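Local coordinates for protein hydrazine synthase beta subunit (PDB 5C2V) that belongs to the hydrazine synthase complex, which condenses nitric oxide with ammonium into hydrazine, and may modulate transport of the hydroxylamine intermediate between two active sites, at residues H17-P22 / T26-N31; V37-A42 / V82-K87; F333-N338 / V344-T349. All coordinates share one frame; numbering follows the deposited sequence.

Contact 1 (H17-P22 / T26-N31); sequences HITMSP and TLFISN
Leu-27 of strand 26-31 reaches between Ile-18 and Met-20 on one face of an antiparallel hairpin, and this is the closely packed half of the contact. Its CD2 methyl lies 3.7 Å from Met-20 CG and 4.1 Å from Ile-18 CD1. Ile-18 and Ile-29 run side by side instead, with their CG1 atoms 3.8 Å apart. Because Met-20 has CG trans to its nitrogen (chi1 -158°) and stays extended beyond it, the whole thioether passes along the Leu-27 methyl. Tyr-335, on strand 333-338, packs against this apolar layer. On the other face, Phe-28 turns a ring edge to Ser-21, with CE1 3.9 Å from the Ser-21 nitrogen.

Between the two faces the backbone is firmly paired at Phe-28 N to Thr-19 O (3.1 Å, 165°). At the turn Ser-21 bonds Thr-26 twice: its N gives to Thr-26 O at 3.0 Å, and its OG takes the Thr-26 N-H at 3.1 Å, a more bent bond of 136°.

The opposite end is looser. A longer, more bent bond from Ser-30 N to His-17 O remains there, the two side chains meet only at their CB atoms, and the partly exposed imidazole leads away. The chemistry implies that hydrogen bonds set the register of these first two strands of a beta-propeller blade, while the Leu-27 face supplies an apolar surface for the neighbouring blade.

Contact 2 (V37-A42 / V82-K87); sequences VTFVDA and VDIQRK
The nearest CA atoms across the two segments, those of Phe-39 and Lys-87, are 8.7 Å apart, and no hydrogen bond joins the segments. Residues 37-41 are extended throughout. The other segment leaves its strand after Asp-83, takes helical backbone angles over 84-86, and reaches Lys-87 with both phi and psi positive, a left-handed conformation. This turn has its own internal bond: Arg-86 N gives to Asp-83 OD1 at 2.8 Å and 157°, an Asx motif in which the carboxylate oxygen is met on its anti side. A weak backbone bond from Lys-87 N to Asp-83 O accompanies it.

With so wide a spacing, side chains must bridge the gap, and the Phe-39 ring does most of this. The segments belong to successive blades of the beta-propeller, strand 36-41 being third in the first sheet and strand 78-83 third in the second, so the ring fills space between two blades that have no backbone pairing here. Phe-39 places CG trans to its carbonyl carbon (chi1 -72°), and its far edge carries the contact. CZ is 4.1 Å from Val-82 CG1, the two side chains coming from opposite directions. CE2 lies 3.7 Å from Ile-84 O, near the ring plane, an approach consistent with a mild attraction between the C-H edge and the carbonyl. The methyl Ile-84 CG2 is looser, 4.4 Å from CE2. Lys-87 NZ also arrives near the plane, 4.4 Å from Phe-39 CD2, a geometry unlike a cation-pi contact. Phe-28 makes an edge-to-face pair with Phe-39, and Leu-69 and Val-51 touch both Phe-39 and Val-82. From the chain of the gamma subunit, Ile-9 packs on Val-40.

Contact 3 (F333-N338 / V344-T349); sequences FCYAAN and VTVIRT
Two torsions set Arg-348 against Phe-333: CG stands trans to the arginine nitrogen (chi1 178°), and a bend at chi2 (68°) then swings CD to within 3.6 Å of Phe-333 CE1. The aliphatic part of the arginine therefore does the touching. At 5.5 Å from Arg-348 CZ to the Phe-333 ring centroid, any cation-pi attraction is long and at most weak. The two groups cross obliquely, guanidinium and ring planes 47° apart. The charged end has a backbone partner in Val-351 O, which accepts from NH1.

Farther along the same face, Tyr-335 and Val-346 lie side by side, pointing the same way. Tyr-335 CE1 sits 3.6 Å from Val-346 CG1 and 3.7 Å from CG2, touching both methyls almost equally. Tyr-335 CB is also packed 3.9 Å from Val-344 CG1.

The hairpin ends the last blade of the propeller, a sheet of three strands within this chain. Residues 344-348 also pair antiparallel with a strand of the gamma subunit, so the sheet continues across the interface.

Regular bonding holds the hairpin: Cys-334 with Ile-347 and Ala-336 with Thr-345 each exchange two backbone bonds, all four about 2.9 Å from N to O. Past the end of the strand, Thr-349 CG2 packs 4.0 Å from Cys-334 CB, and both residues touch Tyr-269 on strand 267-272. At the other end, Asn-338 ND2 gives a hydrogen bond of 3.0 Å to Thr-345 OG1, which lies in the amide plane, while the same nitrogen also donates to Asn-343 OD1.

How the contacts relate
Contacts 1 and 3 are buried antiparallel hairpins, one from the first blade and one from the last. They meet where Met-20 CE comes 3.7 Å from Tyr-335 CE2, so apolar side chains join the chain's first and last blades. Contact 2 lies farther out, its centre about 21 Å from the chain centre against about 13 and 15 Å for the others. Partly buried, it has no hydrogen bonds between its segments and is held by the packing of one ring edge. Its segment 37-42 shares the first blade with contact 1, where Leu-27 N bonds Val-40 O, whereas 82-87 belongs to the second. Contacts 2 and 3 do not touch, although both adjoin the gamma subunit: contact 2 by packing, contact 3 by sheet pairing.

Contact 1 (H17-P22 / T26-N31)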
ATOM      1  N   HIS B  17      27.896  -9.614 -47.248  1.00 56.29           N
ATOM      2  CA  HIS B  17      28.439  -8.351 -46.748  1.00 47.59           C
ATOM      3  C   HIS B  17      28.027  -7.191 -47.643  1.00 54.10           C
ATOM      4  O   HIS B  17      27.690  -7.391 -48.809  1.00 54.27           O
ATOM      5  CB  HIS B  17      29.970  -8.440 -46.645  1.00 61.63           C
ATOM      6  CG  HIS B  17      30.607  -7.294 -45.918  1.00 70.28           C
ATOM      7  ND1 HIS B  17      30.956  -6.114 -46.541  1.00 65.95           N
ATOM      8  CD2 HIS B  17      30.965  -7.153 -44.620  1.00 59.37           C
ATOM      9  CE1 HIS B  17      31.498  -5.295 -45.658  1.00 55.36           C
ATOM     10  NE2 HIS B  17      31.516  -5.900 -44.484  1.00 64.01           N
ATOM     11  N   ILE B  18      28.070  -5.976 -47.108  1.00 52.17           N
ATOM     12  CA  ILE B  18      27.770  -4.801 -47.914  1.00 49.31           C
ATOM     13  C   ILE B  18      28.502  -3.566 -47.386  1.00 61.66           C
ATOM     14  O   ILE B  18      28.747  -3.437 -46.186  1.00 69.35           O
ATOM     15  CB  ILE B  18      26.241  -4.541 -47.970  1.00 47.73           C
ATOM     16  CG1 ILE B  18      25.895  -3.548 -49.083  1.00 52.03           C
ATOM     17  CG2 ILE B  18      25.712  -4.078 -46.616  1.00 50.87           C
ATOM     18  CD1 ILE B  18      24.408  -3.358 -49.291  1.00 53.10           C
ATOM     19  N   THR B  19      28.869  -2.672 -48.298  1.00 61.16           N
ATOM     20  CA  THR B  19      29.487  -1.405 -47.935  1.00 43.55           C
ATOM     21  C   THR B  19      29.112  -0.352 -48.966  1.00 52.87           C
ATOM     22  O   THR B  19      28.405  -0.643 -49.931  1.00 62.10           O
ATOM     23  CB  THR B  19      31.022  -1.517 -47.836  1.00 64.03           C
ATOM     24  OG1 THR B  19      31.568  -0.267 -47.397  1.00 54.83           O
ATOM     25  CG2 THR B  19      31.620  -1.881 -49.187  1.00 69.34           C
ATOM     26  N   MET B  20      29.589   0.871 -48.768  1.00 60.44           N
ATOM     27  CA  MET B  20      29.212   1.969 -49.648  1.00 59.36           C
ATOM     28  C   MET B  20      30.375   2.926 -49.866  1.00 62.50           C
ATOM     29  O   MET B  20      31.195   3.137 -48.973  1.00 49.82           O
ATOM     30  CB  MET B  20      28.009   2.715 -49.069  1.00 53.57           C
ATOM     31  CG  MET B  20      27.207   3.508 -50.084  1.00 68.02           C
ATOM     32  SD  MET B  20      25.780   4.301 -49.319  1.00 77.19           S
ATOM     33  CE  MET B  20      24.704   4.504 -50.733  1.00 70.16           C
ATOM     34  N   SER B  21      30.445   3.496 -51.065  1.00 72.09           N
ATOM     35  CA  SER B  21      31.472   4.477 -51.386  1.00 69.56           C
ATOM     36  C   SER B  21      31.309   5.707 -50.501  1.00 70.38           C
ATOM     37  O   SER B  21      30.188   6.078 -50.154  1.00 79.64           O
ATOM     38  CB  SER B  21      31.405   4.863 -52.865  1.00 70.31           C
ATOM     39  OG  SER B  21      30.125   5.367 -53.205  1.00 75.43           O
ATOM     40  N   PRO B  22      32.431   6.340 -50.123  1.00 67.42           N
ATOM     41  CA  PRO B  22      32.414   7.530 -49.263  1.00 64.67           C
ATOM     42  C   PRO B  22      31.634   8.695 -49.869  1.00 53.84           C
ATOM     43  O   PRO B  22      31.241   9.609 -49.145  1.00 69.63           O
ATOM     44  CB  PRO B  22      33.900   7.884 -49.119  1.00 61.32           C
ATOM     45  CG  PRO B  22      34.581   7.184 -50.249  1.00 77.68           C
ATOM     46  CD  PRO B  22      33.803   5.932 -50.468  1.00 72.97           C
ATOM     47  N   THR B  26      27.574   4.419 -54.628  1.00 68.81           N
ATOM     48  CA  THR B  26      27.713   3.017 -55.025  1.00 80.12           C
ATOM     49  C   THR B  26      27.761   2.035 -53.851  1.00 70.80           C
ATOM     50  O   THR B  26      28.435   2.274 -52.850  1.00 74.71           O
ATOM     51  CB  THR B  26      28.978   2.817 -55.888  1.00 86.72           C
ATOM     52  OG1 THR B  26      29.002   3.792 -56.937  1.00 69.91           O
ATOM     53  CG2 THR B  26      29.000   1.424 -56.502  1.00 77.53           C
ATOM     54  N   LEU B  27      27.040   0.927 -53.997  1.00 56.29           N
ATOM     55  CA  LEU B  27      27.050  -0.160 -53.028  1.00 65.21           C
ATOM     56  C   LEU B  27      27.804  -1.368 -53.576  1.00 65.87           C
ATOM     57  O   LEU B  27      27.633  -1.746 -54.739  1.00 59.82           O
ATOM     58  CB  LEU B  27      25.622  -0.561 -52.656  1.00 67.42           C
ATOM     59  CG  LEU B  27      24.805   0.459 -51.862  1.00 61.96           C
ATOM     60  CD1 LEU B  27      23.320   0.163 -51.981  1.00 58.77           C
ATOM     61  CD2 LEU B  27      25.237   0.450 -50.406  1.00 61.65           C
ATOM     62  N   PHE B  28      28.632  -1.971 -52.730  1.00 62.43           N
ATOM     63  CA  PHE B  28      29.410  -3.141 -53.116  1.00 73.85           C
ATOM     64  C   PHE B  28      29.036  -4.337 -52.254  1.00 70.87           C
ATOM     65  O   PHE B  28      29.296  -4.357 -51.051  1.00 63.86           O
ATOM     66  CB  PHE B  28      30.908  -2.857 -53.001  1.00 68.25           C
ATOM     67  CG  PHE B  28      31.332  -1.570 -53.648  1.00 74.86           C
ATOM     68  CD1 PHE B  28      31.363  -0.391 -52.922  1.00 79.79           C
ATOM     69  CD2 PHE B  28      31.694  -1.539 -54.982  1.00 71.51           C
ATOM     70  CE1 PHE B  28      31.749   0.794 -53.517  1.00 77.59           C
ATOM     71  CE2 PHE B  28      32.083  -0.358 -55.583  1.00 79.47           C
ATOM     72  CZ  PHE B  28      32.112   0.811 -54.849  1.00 78.63           C
ATOM     73  N   ILE B  29      28.427  -5.338 -52.878  1.00 70.94           N
ATOM     74  CA  ILE B  29      27.965  -6.510 -52.151  1.00 69.02           C
ATOM     75  C   ILE B  29      28.875  -7.707 -52.390  1.00 69.41           C
ATOM     76  O   ILE B  29      29.083  -8.111 -53.528  1.00 59.64           O
ATOM     77  CB  ILE B  29      26.529  -6.895 -52.549  1.00 56.91           C
ATOM     78  CG1 ILE B  29      25.536  -5.800 -52.152  1.00 45.81           C
ATOM     79  CG2 ILE B  29      26.149  -8.201 -51.913  1.00 57.06           C
ATOM     80  CD1 ILE B  29      25.251  -4.800 -53.249  1.00 57.58           C
ATOM     81  N   SER B  30      29.408  -8.285 -51.321  1.00 69.54           N
ATOM     82  CA  SER B  30      30.224  -9.479 -51.474  1.00 49.06           C
ATOM     83  C   SER B  30      29.314 -10.695 -51.515  1.00 50.74           C
ATOM     84  O   SER B  30      28.602 -10.974 -50.556  1.00 65.63           O
ATOM     85  CB  SER B  30      31.235  -9.603 -50.333  1.00 42.15           C
ATOM     86  OG  SER B  30      32.115  -8.494 -50.310  1.00 55.81           O
ATOM     87  N   ASN B  31      29.334 -11.416 -52.631  1.00 63.03           N
ATOM     88  CA  ASN B  31      28.512 -12.608 -52.769  1.00 65.29           C
ATOM     89  C   ASN B  31      29.314 -13.845 -52.398  1.00 73.58           C
ATOM     90  O   ASN B  31      30.247 -14.227 -53.104  1.00 71.58           O
ATOM     91  CB  ASN B  31      27.970 -12.728 -54.195  1.00 57.26           C
ATOM     92  CG  ASN B  31      27.165 -11.513 -54.617  1.00 70.40           C
ATOM     93  OD1 ASN B  31      26.453 -10.914 -53.811  1.00 73.00           O
ATOM     94  ND2 ASN B  31      27.276 -11.142 -55.888  1.00 66.25           N
TER

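Contact 2 (V37-A42 / V82-K87)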
ATOM      1  N   VAL B  37      31.499  -9.849 -56.667  1.00 74.58           N
ATOM      2  CA  VAL B  37      30.995  -8.665 -55.980  1.00 56.63           C
ATOM      3  C   VAL B  37      30.023  -7.894 -56.868  1.00 60.19           C
ATOM      4  O   VAL B  37      30.354  -7.533 -57.996  1.00 67.86           O
ATOM      5  CB  VAL B  37      32.138  -7.726 -55.544  1.00 46.17           C
ATOM      6  CG1 VAL B  37      31.578  -6.428 -54.983  1.00 50.37           C
ATOM      7  CG2 VAL B  37      33.034  -8.410 -54.522  1.00 46.34           C
ATOM      8  N   THR B  38      28.823  -7.647 -56.352  1.00 55.29           N
ATOM      9  CA  THR B  38      27.792  -6.938 -57.098  1.00 54.95           C
ATOM     10  C   THR B  38      27.870  -5.430 -56.873  1.00 67.27           C
ATOM     11  O   THR B  38      27.942  -4.963 -55.733  1.00 62.81           O
ATOM     12  CB  THR B  38      26.384  -7.431 -56.709  1.00 46.83           C
ATOM     13  OG1 THR B  38      26.302  -8.849 -56.900  1.00 68.51           O
ATOM     14  CG2 THR B  38      25.320  -6.746 -57.555  1.00 52.15           C
ATOM     15  N   PHE B  39      27.861  -4.676 -57.969  1.00 64.94           N
ATOM     16  CA  PHE B  39      27.851  -3.218 -57.907  1.00 63.38           C
ATOM     17  C   PHE B  39      26.426  -2.699 -58.062  1.00 68.95           C
ATOM     18  O   PHE B  39      25.708  -3.110 -58.973  1.00 69.27           O
ATOM     19  CB  PHE B  39      28.742  -2.609 -58.995  1.00 54.83           C
ATOM     20  CG  PHE B  39      30.220  -2.782 -58.758  1.00 60.35           C
ATOM     21  CD1 PHE B  39      30.696  -3.566 -57.718  1.00 70.33           C
ATOM     22  CD2 PHE B  39      31.137  -2.146 -59.580  1.00 57.02           C
ATOM     23  CE1 PHE B  39      32.055  -3.719 -57.512  1.00 71.62           C
ATOM     24  CE2 PHE B  39      32.495  -2.293 -59.376  1.00 57.88           C
ATOM     25  CZ  PHE B  39      32.955  -3.079 -58.340  1.00 66.84           C
ATOM     26  N   VAL B  40      26.015  -1.798 -57.175  1.00 66.56           N
ATOM     27  CA  VAL B  40      24.679  -1.214 -57.257  1.00 69.40           C
ATOM     28  C   VAL B  40      24.735   0.312 -57.204  1.00 79.72           C
ATOM     29  O   VAL B  40      25.410   0.882 -56.353  1.00 78.39           O
ATOM     30  CB  VAL B  40      23.765  -1.726 -56.121  1.00 60.49           C
ATOM     31  CG1 VAL B  40      22.390  -1.080 -56.207  1.00 70.92           C
ATOM     32  CG2 VAL B  40      23.641  -3.242 -56.177  1.00 65.02           C
ATOM     33  N   ASP B  41      24.030   0.973 -58.115  1.00 75.37           N
ATOM     34  CA  ASP B  41      23.940   2.428 -58.078  1.00 83.95           C
ATOM     35  C   ASP B  41      22.932   2.850 -57.013  1.00 76.73           C
ATOM     36  O   ASP B  41      21.797   2.382 -57.005  1.00 67.80           O
ATOM     37  CB  ASP B  41      23.547   2.991 -59.445  1.00 79.69           C
ATOM     38  CG  ASP B  41      23.593   4.505 -59.486  1.00 86.27           C
ATOM     39  OD1 ASP B  41      24.705   5.063 -59.600  1.00 83.42           O
ATOM     40  OD2 ASP B  41      22.519   5.139 -59.407  1.00 84.72           O
ATOM     41  N   ALA B  42      23.358   3.734 -56.116  1.00 83.08           N
ATOM     42  CA  ALA B  42      22.539   4.133 -54.974  1.00 70.35           C
ATOM     43  C   ALA B  42      21.266   4.867 -55.384  1.00 66.15           C
ATOM     44  O   ALA B  42      20.209   4.677 -54.781  1.00 68.40           O
ATOM     45  CB  ALA B  42      23.356   5.000 -54.030  1.00 77.93           C
ATOM     46  N   VAL B  82      40.191  -4.543 -56.664  1.00 65.76           N
ATOM     47  CA  VAL B  82      39.283  -4.313 -57.781  1.00 67.22           C
ATOM     48  C   VAL B  82      39.286  -2.859 -58.238  1.00 68.90           C
ATOM     49  O   VAL B  82      39.175  -1.942 -57.424  1.00 78.30           O
ATOM     50  CB  VAL B  82      37.839  -4.717 -57.411  1.00 61.15           C
ATOM     51  CG1 VAL B  82      36.872  -4.366 -58.535  1.00 43.20           C
ATOM     52  CG2 VAL B  82      37.770  -6.200 -57.079  1.00 56.43           C
ATOM     53  N   ASP B  83      39.415  -2.654 -59.545  1.00 79.19           N
ATOM     54  CA  ASP B  83      39.258  -1.328 -60.120  1.00 71.18           C
ATOM     55  C   ASP B  83      37.765  -1.046 -60.242  1.00 76.02           C
ATOM     56  O   ASP B  83      37.044  -1.773 -60.926  1.00 74.99           O
ATOM     57  CB  ASP B  83      39.949  -1.239 -61.483  1.00 75.92           C
ATOM     58  CG  ASP B  83      40.162   0.190 -61.940  1.00 76.12           C
ATOM     59  OD1 ASP B  83      39.175   0.846 -62.335  1.00 85.60           O
ATOM     60  OD2 ASP B  83      41.321   0.657 -61.911  1.00 78.23           O
ATOM     61  N   ILE B  84      37.304   0.009 -59.578  1.00 68.65           N
ATOM     62  CA  ILE B  84      35.874   0.280 -59.479  1.00 78.35           C
ATOM     63  C   ILE B  84      35.306   0.795 -60.798  1.00 83.79           C
ATOM     64  O   ILE B  84      34.204   0.420 -61.201  1.00 77.47           O
ATOM     65  CB  ILE B  84      35.578   1.291 -58.350  1.00 80.84           C
ATOM     66  CG1 ILE B  84      35.988   0.697 -56.999  1.00 78.17           C
ATOM     67  CG2 ILE B  84      34.106   1.672 -58.333  1.00 76.72           C
ATOM     68  CD1 ILE B  84      35.621   1.554 -55.810  1.00 78.19           C
ATOM     69  N   GLN B  85      36.073   1.640 -61.477  1.00 75.02           N
ATOM     70  CA  GLN B  85      35.634   2.213 -62.743  1.00 81.97           C
ATOM     71  C   GLN B  85      35.756   1.209 -63.890  1.00 83.67           C
ATOM     72  O   GLN B  85      34.899   1.159 -64.772  1.00 80.61           O
ATOM     73  CB  GLN B  85      36.437   3.477 -63.052  1.00 70.68           C
ATOM     74  CG  GLN B  85      36.522   4.437 -61.876  1.00 73.44           C
ATOM     75  CD  GLN B  85      37.790   5.267 -61.885  1.00109.94           C
ATOM     76  OE1 GLN B  85      38.705   5.016 -62.670  1.00107.55           O
ATOM     77  NE2 GLN B  85      37.853   6.261 -61.006  1.00104.24           N
ATOM     78  N   ARG B  86      36.817   0.408 -63.868  1.00 69.37           N
ATOM     79  CA  ARG B  86      37.032  -0.605 -64.899  1.00 75.51           C
ATOM     80  C   ARG B  86      36.201  -1.862 -64.659  1.00 84.90           C
ATOM     81  O   ARG B  86      36.014  -2.668 -65.572  1.00 76.03           O
ATOM     82  CB  ARG B  86      38.512  -0.984 -64.979  1.00 82.19           C
ATOM     83  CG  ARG B  86      39.407   0.077 -65.591  1.00 78.00           C
ATOM     84  CD  ARG B  86      40.842  -0.416 -65.651  1.00 81.29           C
ATOM     85  NE  ARG B  86      40.938  -1.711 -66.318  1.00 98.01           N
ATOM     86  CZ  ARG B  86      42.021  -2.483 -66.303  1.00 92.31           C
ATOM     87  NH1 ARG B  86      43.107  -2.092 -65.650  1.00 80.79           N
ATOM     88  NH2 ARG B  86      42.017  -3.646 -66.938  1.00 85.93           N
ATOM     89  N   LYS B  87      35.715  -2.020 -63.430  1.00 90.49           N
ATOM     90  CA  LYS B  87      34.944  -3.196 -63.024  1.00 72.71           C
ATOM     91  C   LYS B  87      35.736  -4.484 -63.254  1.00 62.47           C
ATOM     92  O   LYS B  87      35.216  -5.454 -63.806  1.00 59.60           O
ATOM     93  CB  LYS B  87      33.609  -3.253 -63.775  1.00 60.26           C
ATOM     94  CG  LYS B  87      32.816  -1.953 -63.742  1.00 68.16           C
ATOM     95  CD  LYS B  87      31.635  -2.005 -64.699  1.00 73.75           C
ATOM     96  CE  LYS B  87      30.909  -0.671 -64.761  1.00 69.05           C
ATOM     97  NZ  LYS B  87      30.340  -0.282 -63.442  1.00 60.44           N
TER

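Contact 3 (F333-N338 / V344-T349)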
ATOM      1  N   PHE B 333      19.702   6.751 -44.935  1.00 70.59           N
ATOM      2  CA  PHE B 333      19.343   5.444 -45.479  1.00 68.25           C
ATOM      3  C   PHE B 333      20.251   4.326 -44.972  1.00 61.53           C
ATOM      4  O   PHE B 333      21.470   4.484 -44.894  1.00 58.43           O
ATOM      5  CB  PHE B 333      19.368   5.476 -47.009  1.00 59.03           C
ATOM      6  CG  PHE B 333      18.302   6.343 -47.614  1.00 59.79           C
ATOM      7  CD1 PHE B 333      16.995   5.895 -47.699  1.00 67.61           C
ATOM      8  CD2 PHE B 333      18.606   7.603 -48.103  1.00 68.46           C
ATOM      9  CE1 PHE B 333      16.009   6.689 -48.255  1.00 57.66           C
ATOM     10  CE2 PHE B 333      17.624   8.401 -48.661  1.00 59.50           C
ATOM     11  CZ  PHE B 333      16.324   7.942 -48.736  1.00 52.65           C
ATOM     12  N   CYS B 334      19.641   3.195 -44.632  1.00 70.79           N
ATOM     13  CA  CYS B 334      20.371   2.027 -44.151  1.00 73.35           C
ATOM     14  C   CYS B 334      20.096   0.815 -45.034  1.00 62.11           C
ATOM     15  O   CYS B 334      18.944   0.460 -45.270  1.00 50.36           O
ATOM     16  CB  CYS B 334      19.991   1.716 -42.702  1.00 71.31           C
ATOM     17  SG  CYS B 334      20.837   0.277 -42.005  1.00 61.28           S
ATOM     18  N   TYR B 335      21.157   0.179 -45.515  1.00 52.44           N
ATOM     19  CA  TYR B 335      21.017  -0.979 -46.389  1.00 62.08           C
ATOM     20  C   TYR B 335      21.413  -2.260 -45.668  1.00 55.52           C
ATOM     21  O   TYR B 335      22.436  -2.304 -44.980  1.00 53.02           O
ATOM     22  CB  TYR B 335      21.860  -0.798 -47.652  1.00 60.02           C
ATOM     23  CG  TYR B 335      21.564   0.485 -48.394  1.00 66.57           C
ATOM     24  CD1 TYR B 335      20.543   0.547 -49.333  1.00 59.59           C
ATOM     25  CD2 TYR B 335      22.301   1.636 -48.149  1.00 60.39           C
ATOM     26  CE1 TYR B 335      20.268   1.719 -50.011  1.00 78.07           C
ATOM     27  CE2 TYR B 335      22.033   2.813 -48.821  1.00 72.08           C
ATOM     28  CZ  TYR B 335      21.015   2.849 -49.751  1.00 77.32           C
ATOM     29  OH  TYR B 335      20.744   4.018 -50.424  1.00 65.42           O
ATOM     30  N   ALA B 336      20.597  -3.299 -45.831  1.00 45.66           N
ATOM     31  CA  ALA B 336      20.851  -4.582 -45.181  1.00 58.97           C
ATOM     32  C   ALA B 336      20.950  -5.721 -46.196  1.00 64.62           C
ATOM     33  O   ALA B 336      20.031  -5.943 -46.984  1.00 50.46           O
ATOM     34  CB  ALA B 336      19.763  -4.879 -44.161  1.00 57.57           C
ATOM     35  N   ALA B 337      22.066  -6.444 -46.161  1.00 56.41           N
ATOM     36  CA  ALA B 337      22.316  -7.531 -47.105  1.00 62.75           C
ATOM     37  C   ALA B 337      21.750  -8.862 -46.613  1.00 52.39           C
ATOM     38  O   ALA B 337      22.138  -9.364 -45.560  1.00 57.30           O
ATOM     39  CB  ALA B 337      23.808  -7.660 -47.374  1.00 48.41           C
ATOM     40  N   ASN B 338      20.844  -9.429 -47.401  1.00 57.66           N
ATOM     41  CA  ASN B 338      20.157 -10.672 -47.071  1.00 62.27           C
ATOM     42  C   ASN B 338      20.622 -11.842 -47.936  1.00 53.73           C
ATOM     43  O   ASN B 338      20.393 -11.867 -49.159  1.00 65.73           O
ATOM     44  CB  ASN B 338      18.647 -10.488 -47.210  1.00 47.02           C
ATOM     45  CG  ASN B 338      18.156  -9.213 -46.555  1.00 57.99           C
ATOM     46  OD1 ASN B 338      18.637  -8.825 -45.490  1.00 52.74           O
ATOM     47  ND2 ASN B 338      17.207  -8.545 -47.198  1.00 63.25           N
ATOM     48  N   VAL B 344      18.788  -6.927 -51.053  1.00 65.48           N
ATOM     49  CA  VAL B 344      19.154  -5.867 -50.120  1.00 68.92           C
ATOM     50  C   VAL B 344      17.935  -5.051 -49.715  1.00 65.24           C
ATOM     51  O   VAL B 344      17.196  -4.555 -50.566  1.00 58.38           O
ATOM     52  CB  VAL B 344      20.220  -4.922 -50.716  1.00 72.96           C
ATOM     53  CG1 VAL B 344      20.471  -3.745 -49.783  1.00 50.91           C
ATOM     54  CG2 VAL B 344      21.515  -5.677 -50.985  1.00 47.37           C
ATOM     55  N   THR B 345      17.725  -4.919 -48.409  1.00 59.71           N
ATOM     56  CA  THR B 345      16.621  -4.127 -47.891  1.00 62.56           C
ATOM     57  C   THR B 345      17.051  -2.680 -47.675  1.00 53.65           C
ATOM     58  O   THR B 345      18.071  -2.410 -47.029  1.00 42.68           O
ATOM     59  CB  THR B 345      16.078  -4.704 -46.571  1.00 63.29           C
ATOM     60  OG1 THR B 345      15.564  -6.022 -46.801  1.00 67.24           O
ATOM     61  CG2 THR B 345      14.969  -3.825 -46.016  1.00 52.33           C
ATOM     62  N   VAL B 346      16.267  -1.759 -48.227  1.00 49.34           N
ATOM     63  CA  VAL B 346      16.529  -0.331 -48.101  1.00 72.23           C
ATOM     64  C   VAL B 346      15.611   0.291 -47.054  1.00 56.25           C
ATOM     65  O   VAL B 346      14.387   0.207 -47.156  1.00 52.76           O
ATOM     66  CB  VAL B 346      16.341   0.397 -49.444  1.00 74.79           C
ATOM     67  CG1 VAL B 346      16.720   1.862 -49.312  1.00 63.23           C
ATOM     68  CG2 VAL B 346      17.167  -0.275 -50.530  1.00 51.57           C
ATOM     69  N   ILE B 347      16.213   0.918 -46.049  1.00 66.95           N
ATOM     70  CA  ILE B 347      15.469   1.470 -44.925  1.00 69.02           C
ATOM     71  C   ILE B 347      15.646   2.979 -44.810  1.00 60.81           C
ATOM     72  O   ILE B 347      16.766   3.486 -44.841  1.00 59.18           O
ATOM     73  CB  ILE B 347      15.906   0.821 -43.593  1.00 71.61           C
ATOM     74  CG1 ILE B 347      16.034  -0.695 -43.746  1.00 57.04           C
ATOM     75  CG2 ILE B 347      14.938   1.182 -42.476  1.00 66.05           C
ATOM     76  CD1 ILE B 347      16.577  -1.387 -42.514  1.00 66.73           C
ATOM     77  N   ARG B 348      14.534   3.695 -44.676  1.00 79.88           N
ATOM     78  CA  ARG B 348      14.579   5.125 -44.399  1.00 67.23           C
ATOM     79  C   ARG B 348      14.692   5.328 -42.894  1.00 57.35           C
ATOM     80  O   ARG B 348      13.815   4.912 -42.141  1.00 54.65           O
ATOM     81  CB  ARG B 348      13.335   5.827 -44.949  1.00 68.80           C
ATOM     82  CG  ARG B 348      13.276   7.323 -44.669  1.00 72.79           C
ATOM     83  CD  ARG B 348      14.354   8.076 -45.430  1.00 72.75           C
ATOM     84  NE  ARG B 348      14.173   9.522 -45.344  1.00 79.44           N
ATOM     85  CZ  ARG B 348      14.795  10.304 -44.467  1.00 83.08           C
ATOM     86  NH1 ARG B 348      15.648   9.780 -43.597  1.00 81.08           N
ATOM     87  NH2 ARG B 348      14.568  11.610 -44.462  1.00 79.07           N
ATOM     88  N   THR B 349      15.773   5.963 -42.458  1.00 64.63           N
ATOM     89  CA  THR B 349      16.047   6.099 -41.032  1.00 62.52           C
ATOM     90  C   THR B 349      15.271   7.251 -40.402  1.00 76.78           C
ATOM     91  O   THR B 349      14.505   7.941 -41.075  1.00 78.52           O
ATOM     92  CB  THR B 349      17.549   6.307 -40.769  1.00 63.93           C
ATOM     93  OG1 THR B 349      17.965   7.562 -41.322  1.00 58.47           O
ATOM     94  CG2 THR B 349      18.357   5.184 -41.402  1.00 62.06           C
TER